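Local coordinates for protein laccase (Botrytis aclada, PDB 3SQR) that oxidises phenolic substrates such as hydroquinones with molecular oxygen at a set of copper sites, and probably takes part in lignin breakdown and detoxification, at residues C145-G150 / E558-N563; F472-Q477 / D500-P505. All blocks are in the same frame, centred on the assembly; numbering follows the deposited sequence.

Contact 1: residues C145-G150 / E558-N563; sequences CPIAPG and EDTCAN
A disulfide joins Cys145 to Cys561 and ties the first cupredoxin-like domain of this multicopper oxidase to the helix 551-567 near the C-terminus. The 2.0 Å bond between Cys145 SG and Cys561 SG links a loop that precedes strand 152-158 to the second half of that helix, across 415 intervening residues. Its chi3 of 93° turns the two CB-SG bonds nearly a quarter turn from each other about the S-S bond. In both cysteines SG lies anti to the carbonyl carbon and beside the backbone N. Cys145 points at the helix, whereas Cys561 leaves it obliquely; CB of Cys145 settles 3.6 Å from CA of Cys561, and the Cys145 side chain also touches Pro418.

One residue before Cys561, Thr560 turns its methyl to the extended loop. CG2 stands anti to the backbone N, a placement that brings it 3.4 Å from Pro146 O and close to Cys145 O as well, so the methyl packs against two successive peptide carbonyls. The hydroxyl is turned back to its own helix, where OG1 bonds Ile556 O. Ile147 directs its side chain away from the helix into the strands, onto Val112, Leu153 and Tyr155, while Pro146 packs on Trp415 and Trp564.

Farther along, Ala148 turns its CB to the backbone of the helix, and Asn563 CB is the nearest side-chain atom to it. Asn563 sends ND2 to Asp151 OD2, just beyond the loop segment. A water links the backbones: it accepts from Ala148 N at 2.8 Å and lies 2.8 Å from Thr560 O, for which other acceptors may compete. Beside it, Ala148 CB rests 3.5 Å from Asn563 O.

Contact 2: residues F472-Q477 / D500-P505; sequences FFIVAQ and DVAALP
The two sheets of the third cupredoxin-like domain, a beta sandwich, face each other here: strand 472-478 of one sheet packs over strand 501-504, an outermost strand of the other. Their short segments, 472-474 and 501-504, run at 41° to each other with axes 8.9 Å apart, a side-chain-filled separation. Phe472 and Gln477 do most of the work at opposite ends.

Phe472 CG sits between the backbone N and the carbonyl carbon (chi1 56°), and the ring reaches over to the start of the second segment. Asp500 lays its CA over one face, off-centre, 4.3 Å from the ring centroid in a CH-pi contact. CE2 comes 3.3 Å from Asp500 O, which stands out of the ring plane; at the edge, CZ meets Ala502 CB at 3.5 Å. Ala502 points its methyl into the interface, where Ile474 CD1 also closes to 3.5 Å, so one CB is shared by an aromatic edge and an aliphatic tip.

The CB of Asp500 leaves the chain away from the first segment, and its carboxylate is held by partners outside the contact. OD2 forms a salt bridge with Arg310 and OD1 is hydrogen-bonded to NE2 of His126, a copper ligand, which places Asp500 in the second shell of the copper cluster.

At the other end, past the classic bulge of Val475 and Ala476 opposite Ala511, Gln477 stretches out with CG anti to the backbone N. Its CG lies 3.7 Å from Pro505 CG, the two side chains crossing obliquely. NE2 also bonds Asp370 OD2, a partner it shares with Ala503 N. Across the interface Gln477 NE2 donates to Ala503 O over 2.8 Å, nearly straight at 161°, in the carbonyl plane and on a lone pair.

How the contacts relate
Both contacts are buried, but contact 1 lies toward the periphery, its centre about 24 Å from that of the chain, against about 14 Å for contact 2. They share no secondary-structure element and do not touch: their nearest atoms are about 21 Å apart. Contact 1 joins parts distant in sequence, a first-domain loop and the C-terminal helix, by a covalent bond and a water bridge; contact 2, nested within the loop that contact 1 closes, packs two sheets of one domain through apolar side chains and a direct amide-to-carbonyl bond. Contact 2 also adjoins the copper cluster, with the side chain of Val501 about 6 Å from a copper ion.

Contact 1: residues C145-G150 / E558-N563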
ATOM      1  N   CYS A 145      11.006 -15.114   8.273  1.00 23.61           N
ATOM      2  CA  CYS A 145      10.805 -14.929   9.674  1.00 24.05           C
ATOM      3  C   CYS A 145      11.006 -13.417   9.926  1.00 22.80           C
ATOM      4  O   CYS A 145      11.747 -12.763   9.185  1.00 25.40           O
ATOM      5  CB  CYS A 145      11.836 -15.676  10.518  1.00 25.05           C
ATOM      6  SG  CYS A 145      11.636 -17.503  10.398  1.00 26.69           S
ATOM      7  N   PRO A 146      10.437 -12.935  11.016  1.00 24.53           N
ATOM      8  CA  PRO A 146      10.707 -11.592  11.405  1.00 24.13           C
ATOM      9  C   PRO A 146      12.179 -11.374  11.681  1.00 24.68           C
ATOM     10  O   PRO A 146      12.927 -12.282  12.086  1.00 26.30           O
ATOM     11  CB  PRO A 146       9.844 -11.385  12.625  1.00 23.12           C
ATOM     12  CG  PRO A 146       8.788 -12.448  12.530  1.00 25.02           C
ATOM     13  CD  PRO A 146       9.486 -13.563  11.944  1.00 23.51           C
ATOM     14  N   ILE A 147      12.603 -10.145  11.446  1.00 23.66           N
ATOM     15  CA  ILE A 147      13.933  -9.683  11.839  1.00 23.98           C
ATOM     16  C   ILE A 147      13.911  -9.409  13.350  1.00 24.24           C
ATOM     17  O   ILE A 147      13.142  -8.556  13.863  1.00 24.67           O
ATOM     18  CB  ILE A 147      14.332  -8.354  11.150  1.00 22.68           C
ATOM     19  CG1 ILE A 147      14.177  -8.488   9.628  1.00 21.25           C
ATOM     20  CG2 ILE A 147      15.801  -7.976  11.524  1.00 22.90           C
ATOM     21  CD1 ILE A 147      14.227  -7.099   8.829  1.00 22.64           C
ATOM     22  N   ALA A 148      14.704 -10.161  14.100  1.00 25.41           N
ATOM     23  CA  ALA A 148      14.687  -9.973  15.515  1.00 26.60           C
ATOM     24  C   ALA A 148      15.318  -8.627  15.910  1.00 25.11           C
ATOM     25  O   ALA A 148      16.164  -8.137  15.192  1.00 26.24           O
ATOM     26  CB  ALA A 148      15.485 -11.149  16.202  1.00 26.94           C
ATOM     27  N   PRO A 149      14.943  -8.075  17.063  1.00 27.17           N
ATOM     28  CA  PRO A 149      15.626  -6.933  17.647  1.00 28.70           C
ATOM     29  C   PRO A 149      17.129  -7.103  17.606  1.00 29.40           C
ATOM     30  O   PRO A 149      17.703  -8.167  17.993  1.00 28.91           O
ATOM     31  CB  PRO A 149      15.056  -6.871  19.066  1.00 29.28           C
ATOM     32  CG  PRO A 149      13.666  -7.267  18.885  1.00 28.90           C
ATOM     33  CD  PRO A 149      13.796  -8.435  17.893  1.00 26.58           C
ATOM     34  N   GLY A 150      17.764  -6.087  17.034  1.00 28.01           N
ATOM     35  CA  GLY A 150      19.225  -6.043  16.882  1.00 28.22           C
ATOM     36  C   GLY A 150      19.757  -6.769  15.670  1.00 26.87           C
ATOM     37  O   GLY A 150      20.927  -6.626  15.368  1.00 28.68           O
ATOM     38  N   GLU A 558      17.721 -18.436   6.508  1.00 31.50           N
ATOM     39  CA  GLU A 558      18.024 -19.287   7.667  1.00 32.09           C
ATOM     40  C   GLU A 558      18.561 -18.511   8.842  1.00 32.08           C
ATOM     41  O   GLU A 558      18.123 -18.724   9.999  1.00 31.82           O
ATOM     42  CB  GLU A 558      19.013 -20.371   7.236  1.00 32.93           C
ATOM     43  CG  GLU A 558      18.391 -21.401   6.351  1.00 36.22           C
ATOM     44  CD  GLU A 558      19.413 -22.308   5.627  1.00 39.26           C
ATOM     45  OE1 GLU A 558      20.664 -22.086   5.696  1.00 38.94           O
ATOM     46  OE2 GLU A 558      18.927 -23.224   4.946  1.00 38.68           O
ATOM     47  N   ASP A 559      19.480 -17.587   8.554  1.00 31.65           N
ATOM     48  CA  ASP A 559      20.061 -16.803   9.598  1.00 31.58           C
ATOM     49  C   ASP A 559      19.018 -15.908  10.254  1.00 30.93           C
ATOM     50  O   ASP A 559      18.971 -15.774  11.479  1.00 30.72           O
ATOM     51  CB  ASP A 559      21.202 -15.930   9.098  1.00 31.86           C
ATOM     52  CG  ASP A 559      22.482 -16.743   8.624  0.70 34.10           C
ATOM     53  OD1 ASP A 559      22.576 -17.991   8.775  0.70 38.83           O
ATOM     54  OD2 ASP A 559      23.363 -16.123   7.968  0.70 37.35           O
ATOM     55  N   THR A 560      18.141 -15.279   9.442  1.00 28.64           N
ATOM     56  CA  THR A 560      17.108 -14.467  10.070  1.00 27.71           C
ATOM     57  C   THR A 560      16.218 -15.294  10.989  1.00 27.65           C
ATOM     58  O   THR A 560      15.800 -14.850  12.061  1.00 27.60           O
ATOM     59  CB  THR A 560      16.253 -13.743   8.978  1.00 25.95           C
ATOM     60  OG1 THR A 560      17.163 -13.056   8.090  1.00 25.94           O
ATOM     61  CG2 THR A 560      15.193 -12.808   9.621  1.00 25.12           C
ATOM     62  N   CYS A 561      15.849 -16.478  10.549  1.00 27.85           N
ATOM     63  CA  CYS A 561      14.962 -17.334  11.337  1.00 28.45           C
ATOM     64  C   CYS A 561      15.707 -17.829  12.582  1.00 29.91           C
ATOM     65  O   CYS A 561      15.156 -17.783  13.668  1.00 27.35           O
ATOM     66  CB  CYS A 561      14.519 -18.546  10.525  1.00 28.80           C
ATOM     67  SG  CYS A 561      13.214 -18.100   9.310  1.00 27.82           S
ATOM     68  N   ALA A 562      16.961 -18.215  12.402  1.00 30.99           N
ATOM     69  CA  ALA A 562      17.794 -18.574  13.564  1.00 32.45           C
ATOM     70  C   ALA A 562      17.803 -17.466  14.618  1.00 33.50           C
ATOM     71  O   ALA A 562      17.542 -17.713  15.803  1.00 34.56           O
ATOM     72  CB  ALA A 562      19.201 -18.943  13.111  1.00 32.59           C
ATOM     73  N   ASN A 563      18.014 -16.212  14.202  1.00 32.80           N
ATOM     74  CA  ASN A 563      17.998 -15.109  15.141  1.00 33.44           C
ATOM     75  C   ASN A 563      16.645 -14.820  15.718  1.00 32.62           C
ATOM     76  O   ASN A 563      16.533 -14.422  16.889  1.00 34.71           O
ATOM     77  CB  ASN A 563      18.621 -13.859  14.523  1.00 33.58           C
ATOM     78  CG  ASN A 563      20.053 -14.081  14.150  1.00 37.69           C
ATOM     79  OD1 ASN A 563      20.669 -15.032  14.648  1.00 39.62           O
ATOM     80  ND2 ASN A 563      20.590 -13.271  13.218  1.00 35.06           N
TER
HETATM   81  O   HOH W   1      16.187 -12.151  12.760  1.00 32.64           O

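Contact 2: residues F472-Q477 / D500-P505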
ATOM      1  N   PHE A 472      -2.557  -7.204 -10.706  1.00 21.89           N
ATOM      2  CA  PHE A 472      -3.745  -7.934 -11.152  1.00 22.64           C
ATOM      3  C   PHE A 472      -4.568  -7.118 -12.106  1.00 22.92           C
ATOM      4  O   PHE A 472      -4.392  -5.899 -12.194  1.00 21.28           O
ATOM      5  CB  PHE A 472      -4.562  -8.445  -9.994  1.00 24.19           C
ATOM      6  CG  PHE A 472      -4.996  -7.387  -9.031  1.00 24.14           C
ATOM      7  CD1 PHE A 472      -5.835  -6.355  -9.419  1.00 24.19           C
ATOM      8  CD2 PHE A 472      -4.553  -7.424  -7.738  1.00 25.77           C
ATOM      9  CE1 PHE A 472      -6.203  -5.397  -8.492  1.00 28.13           C
ATOM     10  CE2 PHE A 472      -4.953  -6.480  -6.799  1.00 25.49           C
ATOM     11  CZ  PHE A 472      -5.743  -5.481  -7.177  1.00 26.71           C
ATOM     12  N   PHE A 473      -5.485  -7.808 -12.780  1.00 22.61           N
ATOM     13  CA  PHE A 473      -6.395  -7.176 -13.723  1.00 23.80           C
ATOM     14  C   PHE A 473      -7.754  -7.195 -13.079  1.00 23.07           C
ATOM     15  O   PHE A 473      -8.205  -8.251 -12.593  1.00 26.18           O
ATOM     16  CB  PHE A 473      -6.424  -8.052 -14.976  1.00 23.28           C
ATOM     17  CG  PHE A 473      -5.151  -8.060 -15.758  1.00 22.78           C
ATOM     18  CD1 PHE A 473      -3.999  -8.659 -15.319  1.00 25.56           C
ATOM     19  CD2 PHE A 473      -5.115  -7.453 -17.008  1.00 24.81           C
ATOM     20  CE1 PHE A 473      -2.836  -8.670 -16.132  1.00 28.15           C
ATOM     21  CE2 PHE A 473      -3.985  -7.489 -17.778  1.00 27.33           C
ATOM     22  CZ  PHE A 473      -2.876  -8.052 -17.351  1.00 28.66           C
ATOM     23  N   ILE A 474      -8.387  -6.035 -12.987  1.00 24.00           N
ATOM     24  CA  ILE A 474      -9.704  -5.955 -12.378  1.00 23.09           C
ATOM     25  C   ILE A 474     -10.739  -6.345 -13.443  1.00 22.80           C
ATOM     26  O   ILE A 474     -11.186  -5.498 -14.209  1.00 23.84           O
ATOM     27  CB  ILE A 474      -9.969  -4.593 -11.858  1.00 23.30           C
ATOM     28  CG1 ILE A 474      -8.852  -4.138 -10.894  1.00 22.40           C
ATOM     29  CG2 ILE A 474     -11.356  -4.560 -11.204  1.00 24.94           C
ATOM     30  CD1 ILE A 474      -9.189  -2.764 -10.188  1.00 25.67           C
ATOM     31  N   VAL A 475     -11.025  -7.626 -13.520  1.00 23.88           N
ATOM     32  CA  VAL A 475     -11.988  -8.111 -14.523  1.00 24.24           C
ATOM     33  C   VAL A 475     -13.454  -7.790 -14.127  1.00 26.13           C
ATOM     34  O   VAL A 475     -14.342  -7.655 -14.974  1.00 26.84           O
ATOM     35  CB  VAL A 475     -11.740  -9.534 -14.924  1.00 24.02           C
ATOM     36  CG1 VAL A 475     -10.210  -9.628 -15.452  1.00 24.28           C
ATOM     37  CG2 VAL A 475     -12.058 -10.573 -13.870  1.00 23.39           C
ATOM     38  N   ALA A 476     -13.666  -7.572 -12.847  1.00 25.62           N
ATOM     39  CA  ALA A 476     -14.976  -7.153 -12.323  1.00 26.39           C
ATOM     40  C   ALA A 476     -14.788  -6.558 -10.934  1.00 25.43           C
ATOM     41  O   ALA A 476     -14.077  -7.091 -10.085  1.00 24.81           O
ATOM     42  CB  ALA A 476     -15.926  -8.359 -12.226  1.00 25.73           C
ATOM     43  N   GLN A 477     -15.475  -5.479 -10.682  1.00 23.85           N
ATOM     44  CA  GLN A 477     -15.467  -4.911  -9.341  1.00 24.04           C
ATOM     45  C   GLN A 477     -16.914  -4.437  -9.198  1.00 25.92           C
ATOM     46  O   GLN A 477     -17.305  -3.392  -9.721  1.00 27.57           O
ATOM     47  CB  GLN A 477     -14.443  -3.793  -9.294  1.00 25.39           C
ATOM     48  CG  GLN A 477     -14.366  -3.118  -7.943  1.00 22.13           C
ATOM     49  CD  GLN A 477     -13.432  -1.984  -7.911  1.00 22.68           C
ATOM     50  OE1 GLN A 477     -13.506  -1.055  -8.703  1.00 26.47           O
ATOM     51  NE2 GLN A 477     -12.484  -2.053  -6.955  1.00 24.94           N
ATOM     52  N   ASP A 500      -2.234  -3.006  -8.131  1.00 22.52           N
ATOM     53  CA  ASP A 500      -1.996  -4.001  -7.049  1.00 21.20           C
ATOM     54  C   ASP A 500      -2.818  -3.889  -5.776  1.00 20.03           C
ATOM     55  O   ASP A 500      -2.814  -4.795  -4.946  1.00 21.84           O
ATOM     56  CB  ASP A 500      -0.474  -4.038  -6.705  1.00 22.69           C
ATOM     57  CG  ASP A 500       0.059  -2.718  -6.198  1.00 20.92           C
ATOM     58  OD1 ASP A 500      -0.402  -2.311  -5.114  1.00 23.37           O
ATOM     59  OD2 ASP A 500       0.923  -2.108  -6.909  1.00 23.66           O
ATOM     60  N   VAL A 501      -3.625  -2.825  -5.677  1.00 20.73           N
ATOM     61  CA  VAL A 501      -4.606  -2.703  -4.576  1.00 21.25           C
ATOM     62  C   VAL A 501      -5.944  -2.298  -5.185  1.00 21.11           C
ATOM     63  O   VAL A 501      -6.033  -1.349  -5.966  1.00 21.08           O
ATOM     64  CB  VAL A 501      -4.217  -1.676  -3.493  1.00 20.67           C
ATOM     65  CG1 VAL A 501      -5.316  -1.550  -2.486  1.00 19.02           C
ATOM     66  CG2 VAL A 501      -2.944  -2.042  -2.797  1.00 21.91           C
ATOM     67  N   ALA A 502      -6.998  -3.036  -4.896  1.00 22.27           N
ATOM     68  CA  ALA A 502      -8.330  -2.698  -5.403  1.00 22.64           C
ATOM     69  C   ALA A 502      -9.391  -3.102  -4.399  1.00 21.22           C
ATOM     70  O   ALA A 502      -9.259  -4.085  -3.661  1.00 21.51           O
ATOM     71  CB  ALA A 502      -8.570  -3.412  -6.760  1.00 23.36           C
ATOM     72  N   ALA A 503     -10.442  -2.328  -4.368  1.00 22.78           N
ATOM     73  CA  ALA A 503     -11.512  -2.508  -3.420  1.00 23.84           C
ATOM     74  C   ALA A 503     -12.347  -3.724  -3.700  1.00 24.01           C
ATOM     75  O   ALA A 503     -12.795  -3.922  -4.837  1.00 24.24           O
ATOM     76  CB  ALA A 503     -12.426  -1.262  -3.417  1.00 23.83           C
ATOM     77  N   LEU A 504     -12.536  -4.531  -2.673  1.00 23.88           N
ATOM     78  CA  LEU A 504     -13.657  -5.472  -2.628  1.00 22.60           C
ATOM     79  C   LEU A 504     -14.885  -4.635  -2.257  1.00 24.58           C
ATOM     80  O   LEU A 504     -15.001  -4.149  -1.136  1.00 25.00           O
ATOM     81  CB  LEU A 504     -13.444  -6.535  -1.585  1.00 22.85           C
ATOM     82  CG  LEU A 504     -14.639  -7.367  -1.143  1.00 22.64           C
ATOM     83  CD1 LEU A 504     -15.285  -8.063  -2.331  1.00 23.79           C
ATOM     84  CD2 LEU A 504     -14.149  -8.354  -0.059  1.00 20.62           C
ATOM     85  N   PRO A 505     -15.813  -4.484  -3.198  1.00 24.57           N
ATOM     86  CA  PRO A 505     -16.978  -3.634  -2.856  1.00 24.65           C
ATOM     87  C   PRO A 505     -17.793  -4.192  -1.745  1.00 24.31           C
ATOM     88  O   PRO A 505     -18.056  -5.341  -1.727  1.00 22.96           O
ATOM     89  CB  PRO A 505     -17.798  -3.638  -4.149  1.00 24.82           C
ATOM     90  CG  PRO A 505     -16.748  -3.841  -5.222  1.00 23.39           C
ATOM     91  CD  PRO A 505     -15.867  -4.901  -4.601  1.00 24.82           C
TER